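Local atomic coordinates of extracellular haem-binding protein (Streptomyces reticuli, PDB entry 3FPW), a protein that probably binds and degrades haem outside the cell and, as an oligomer, interacts with a cognate two-component sensor kinase. Residues A[111-124]-A[165-179]. Sequence-based numbering, arbitrary orientation.
Sequences QSYESAERKAFTAV and VAGIGVAGAPSGDLD. With PO4 (phosphate ion), chain D; PO4 (phosphate ion), chain E; PO4 (phosphate ion), chain G.
Lys119 reaches from the helix to the strand's end, where its NZ forms a salt bridge with Asp179 OD2 (2.9 Å) and donates to Val170 O in the carbonyl plane and to Ala153 O. The extended chain, with CG anti to the carbonyl carbon (chi1 -67°), suits this span, and the two charged side chains cross nearly at right angles. A phosphate, probably from the crystallisation liquor, accepts from Lys119 NZ and Gly172 N. Asp179 OD1 accepts from Ala173 N, which helps to hold the carboxylate. Further along, small residues let helix and strand close to 5.9 Å between axes: the methyls of Ala116 and Ala120 lie against strand backbone (Ala120 CB to Gly167 O 3.4 Å), and a side chain at Gly167 or Gly169 would strike the helix backbone. Ala171 CB tucks against Ser112 O. Turned from the strand, beside Pro147 of a neighbouring subunit, Arg118 gives NE to one probable liquor phosphate, NH1 and NH2 to another; with an alanine in its place, both ions would probably be held less firmly. Helix 112-126 thus packs on strand 163-171 of the antiparallel sheet, also touching strand 89-94, while Ile168 and Val170 point away from it onto helix 176-187.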
# COMPACT_ATOMS: atom_id res chain seq x y z
N GLN A 111 5.49 2.39 -17.72
CA GLN A 111 4.12 2.64 -17.27
C GLN A 111 3.14 1.66 -17.91
O GLN A 111 1.99 1.53 -17.48
CB GLN A 111 3.71 4.07 -17.66
CG GLN A 111 3.06 4.22 -19.03
CD GLN A 111 3.91 3.89 -20.24
OE1 GLN A 111 3.37 3.71 -21.35
NE2 GLN A 111 5.21 3.77 -20.07
N SER A 112 3.59 0.97 -18.96
CA SER A 112 2.65 0.17 -19.77
C SER A 112 2.15 -1.10 -19.09
O SER A 112 1.06 -1.55 -19.39
CB SER A 112 3.25 -0.17 -21.14
OG SER A 112 4.35 -1.04 -20.98
N TYR A 113 2.92 -1.65 -18.15
CA TYR A 113 2.61 -2.95 -17.59
C TYR A 113 1.35 -2.87 -16.73
O TYR A 113 0.36 -3.59 -16.98
CB TYR A 113 3.80 -3.43 -16.77
CG TYR A 113 3.67 -4.84 -16.27
CD1 TYR A 113 3.23 -5.08 -15.00
CD2 TYR A 113 4.04 -5.93 -17.08
CE1 TYR A 113 3.11 -6.36 -14.52
CE2 TYR A 113 3.94 -7.22 -16.59
CZ TYR A 113 3.47 -7.42 -15.31
OH TYR A 113 3.36 -8.67 -14.75
N GLU A 114 1.36 -1.95 -15.76
CA GLU A 114 0.17 -1.74 -14.92
C GLU A 114 -0.99 -1.15 -15.71
O GLU A 114 -2.15 -1.47 -15.45
CB GLU A 114 0.50 -0.91 -13.68
CG GLU A 114 1.44 -1.68 -12.73
CD GLU A 114 1.57 -1.00 -11.36
OE1 GLU A 114 0.60 -0.33 -10.94
OE2 GLU A 114 2.61 -1.19 -10.69
N SER A 115 -0.68 -0.29 -16.68
CA SER A 115 -1.71 0.30 -17.52
C SER A 115 -2.48 -0.81 -18.24
O SER A 115 -3.70 -0.79 -18.26
CB SER A 115 -1.10 1.27 -18.53
OG SER A 115 -2.08 1.86 -19.37
N ALA A 116 -1.77 -1.77 -18.81
CA ALA A 116 -2.40 -2.87 -19.54
C ALA A 116 -3.28 -3.70 -18.60
O ALA A 116 -4.44 -4.02 -18.93
CB ALA A 116 -1.37 -3.75 -20.18
N GLU A 117 -2.75 -3.99 -17.41
CA GLU A 117 -3.52 -4.75 -16.42
C GLU A 117 -4.82 -4.06 -16.05
O GLU A 117 -5.89 -4.68 -16.01
CB GLU A 117 -2.69 -4.95 -15.16
CG GLU A 117 -1.84 -6.17 -15.12
CD GLU A 117 -1.40 -6.46 -13.69
OE1 GLU A 117 -0.78 -5.56 -13.10
OE2 GLU A 117 -1.70 -7.56 -13.15
N ARG A 118 -4.74 -2.76 -15.77
CA ARG A 118 -5.92 -2.03 -15.35
C ARG A 118 -6.94 -1.89 -16.46
O ARG A 118 -8.14 -1.95 -16.20
CB ARG A 118 -5.55 -0.68 -14.76
CG ARG A 118 -4.79 -0.85 -13.47
CD ARG A 118 -4.50 0.49 -12.82
NE ARG A 118 -4.06 0.27 -11.45
CZ ARG A 118 -4.62 0.82 -10.39
NH1 ARG A 118 -5.64 1.69 -10.53
NH2 ARG A 118 -4.15 0.54 -9.19
N LYS A 119 -6.46 -1.68 -17.69
CA LYS A 119 -7.39 -1.64 -18.82
C LYS A 119 -8.15 -2.94 -18.98
O LYS A 119 -9.35 -2.93 -19.23
CB LYS A 119 -6.68 -1.32 -20.14
CG LYS A 119 -6.14 0.10 -20.17
CD LYS A 119 -5.53 0.35 -21.53
CE LYS A 119 -4.66 1.61 -21.56
NZ LYS A 119 -3.98 1.78 -22.89
N ALA A 120 -7.44 -4.06 -18.89
CA ALA A 120 -8.09 -5.36 -18.99
C ALA A 120 -9.15 -5.56 -17.88
O ALA A 120 -10.26 -6.06 -18.15
CB ALA A 120 -7.03 -6.48 -18.94
N PHE A 121 -8.80 -5.21 -16.66
CA PHE A 121 -9.72 -5.32 -15.53
C PHE A 121 -10.96 -4.46 -15.81
O PHE A 121 -12.09 -4.84 -15.51
CB PHE A 121 -8.98 -4.80 -14.28
CG PHE A 121 -9.81 -4.81 -13.02
CD1 PHE A 121 -10.48 -3.67 -12.57
CD2 PHE A 121 -9.90 -5.98 -12.26
CE1 PHE A 121 -11.24 -3.69 -11.40
CE2 PHE A 121 -10.65 -5.99 -11.07
CZ PHE A 121 -11.32 -4.85 -10.66
N THR A 122 -10.76 -3.28 -16.38
CA THR A 122 -11.86 -2.34 -16.57
C THR A 122 -12.80 -2.85 -17.64
O THR A 122 -14.04 -2.81 -17.49
CB THR A 122 -11.31 -0.96 -16.91
OG1 THR A 122 -10.47 -0.56 -15.82
CG2 THR A 122 -12.44 0.04 -17.07
N ALA A 123 -12.23 -3.34 -18.74
CA ALA A 123 -13.03 -3.89 -19.82
C ALA A 123 -13.89 -5.08 -19.38
O ALA A 123 -15.07 -5.19 -19.77
CB ALA A 123 -12.13 -4.31 -20.98
N VAL A 124 -13.33 -5.99 -18.58
CA VAL A 124 -14.07 -7.17 -18.17
C VAL A 124 -15.10 -6.84 -17.09
O VAL A 124 -16.12 -7.50 -16.98
CB VAL A 124 -13.17 -8.36 -17.72
CG1 VAL A 124 -12.62 -8.12 -16.34
CG2 VAL A 124 -13.99 -9.67 -17.76
N VAL A 165 -16.00 -13.00 -19.78
CA VAL A 165 -15.13 -13.96 -19.07
C VAL A 165 -13.69 -13.47 -18.90
O VAL A 165 -12.97 -13.93 -18.02
CB VAL A 165 -15.13 -15.38 -19.70
CG1 VAL A 165 -16.52 -16.04 -19.58
CG2 VAL A 165 -14.69 -15.30 -21.16
N ALA A 166 -13.27 -12.53 -19.75
CA ALA A 166 -11.92 -12.01 -19.64
C ALA A 166 -11.86 -10.62 -20.27
O ALA A 166 -12.73 -10.24 -21.06
CB ALA A 166 -10.93 -12.94 -20.33
N GLY A 167 -10.82 -9.88 -19.92
CA GLY A 167 -10.49 -8.65 -20.65
C GLY A 167 -9.07 -8.77 -21.13
O GLY A 167 -8.22 -9.33 -20.44
N ILE A 168 -8.78 -8.21 -22.31
CA ILE A 168 -7.42 -8.12 -22.82
C ILE A 168 -7.07 -6.64 -22.86
O ILE A 168 -7.83 -5.83 -23.41
CB ILE A 168 -7.32 -8.69 -24.23
CG1 ILE A 168 -7.73 -10.16 -24.22
CG2 ILE A 168 -5.89 -8.51 -24.74
CD1 ILE A 168 -7.85 -10.78 -25.62
N GLY A 169 -5.95 -6.28 -22.22
CA GLY A 169 -5.52 -4.89 -22.14
C GLY A 169 -4.13 -4.70 -22.73
O GLY A 169 -3.27 -5.55 -22.57
N VAL A 170 -3.92 -3.59 -23.45
CA VAL A 170 -2.65 -3.31 -24.11
C VAL A 170 -2.29 -1.90 -23.81
O VAL A 170 -3.17 -1.02 -23.80
CB VAL A 170 -2.75 -3.49 -25.63
CG1 VAL A 170 -1.42 -3.10 -26.34
CG2 VAL A 170 -3.09 -4.93 -25.94
N ALA A 171 -1.02 -1.67 -23.55
CA ALA A 171 -0.57 -0.29 -23.33
C ALA A 171 0.84 -0.12 -23.86
O ALA A 171 1.57 -1.10 -23.98
CB ALA A 171 -0.63 0.02 -21.81
N GLY A 172 1.21 1.10 -24.25
CA GLY A 172 2.58 1.34 -24.73
C GLY A 172 2.65 1.87 -26.14
O GLY A 172 3.70 2.36 -26.55
N ALA A 173 1.56 1.78 -26.90
CA ALA A 173 1.52 2.36 -28.24
C ALA A 173 1.32 3.88 -28.14
O ALA A 173 0.99 4.40 -27.07
CB ALA A 173 0.42 1.74 -29.10
N PRO A 174 1.51 4.58 -29.26
CA PRO A 174 1.45 6.03 -29.21
C PRO A 174 0.06 6.59 -28.93
O PRO A 174 -0.08 7.78 -28.62
CB PRO A 174 1.91 6.45 -30.61
CG PRO A 174 2.59 5.32 -31.18
CD PRO A 174 2.07 4.09 -30.53
N SER A 175 -0.96 5.76 -29.04
CA SER A 175 -2.32 6.20 -28.71
C SER A 175 -3.10 5.03 -28.14
O SER A 175 -2.79 3.86 -28.40
CB SER A 175 -3.04 6.77 -29.95
OG SER A 175 -3.41 5.74 -30.86
N GLY A 176 -4.10 5.36 -27.33
CA GLY A 176 -5.00 4.33 -26.79
C GLY A 176 -5.74 3.61 -27.90
O GLY A 176 -6.03 2.41 -27.81
N ASP A 177 -6.06 4.34 -28.97
CA ASP A 177 -6.78 3.71 -30.06
C ASP A 177 -5.91 2.63 -30.72
O ASP A 177 -6.40 1.56 -31.05
CB ASP A 177 -7.28 4.74 -31.06
CG ASP A 177 -8.48 5.54 -30.53
OD1 ASP A 177 -9.15 5.12 -29.54
OD2 ASP A 177 -8.75 6.61 -31.11
N LEU A 178 -4.62 2.91 -30.89
CA LEU A 178 -3.71 1.88 -31.40
C LEU A 178 -3.61 0.73 -30.40
O LEU A 178 -3.66 -0.43 -30.80
CB LEU A 178 -2.33 2.45 -31.70
CG LEU A 178 -2.27 3.25 -32.98
CD1 LEU A 178 -0.98 4.04 -32.96
CD2 LEU A 178 -2.33 2.28 -34.16
N ASP A 179 -3.46 1.04 -29.11
CA ASP A 179 -3.43 -0.03 -28.10
C ASP A 179 -4.64 -0.94 -28.30
O ASP A 179 -4.53 -2.18 -28.26
CB ASP A 179 -3.56 0.52 -26.68
CG ASP A 179 -2.32 1.23 -26.17
OD1 ASP A 179 -1.19 0.83 -26.55
OD2 ASP A 179 -2.46 2.17 -25.34
P PO4 D . -0.72 3.84 -22.46
O1 PO4 D . -0.50 3.09 -23.77
O2 PO4 D . -0.62 5.31 -22.78
O3 PO4 D . -2.13 3.54 -22.05
O4 PO4 D . 0.23 3.49 -21.29
P PO4 E . -2.86 -3.20 -10.77
O1 PO4 E . -2.91 -4.18 -11.91
O2 PO4 E . -2.11 -1.94 -11.17
O3 PO4 E . -4.27 -2.82 -10.36
O4 PO4 E . -2.16 -3.86 -9.60
P PO4 G . -6.14 1.61 -6.79
O1 PO4 G . -6.90 2.10 -8.00
O2 PO4 G . -4.75 2.21 -6.76
O3 PO4 G . -6.90 2.02 -5.55
O4 PO4 G . -6.02 0.10 -6.82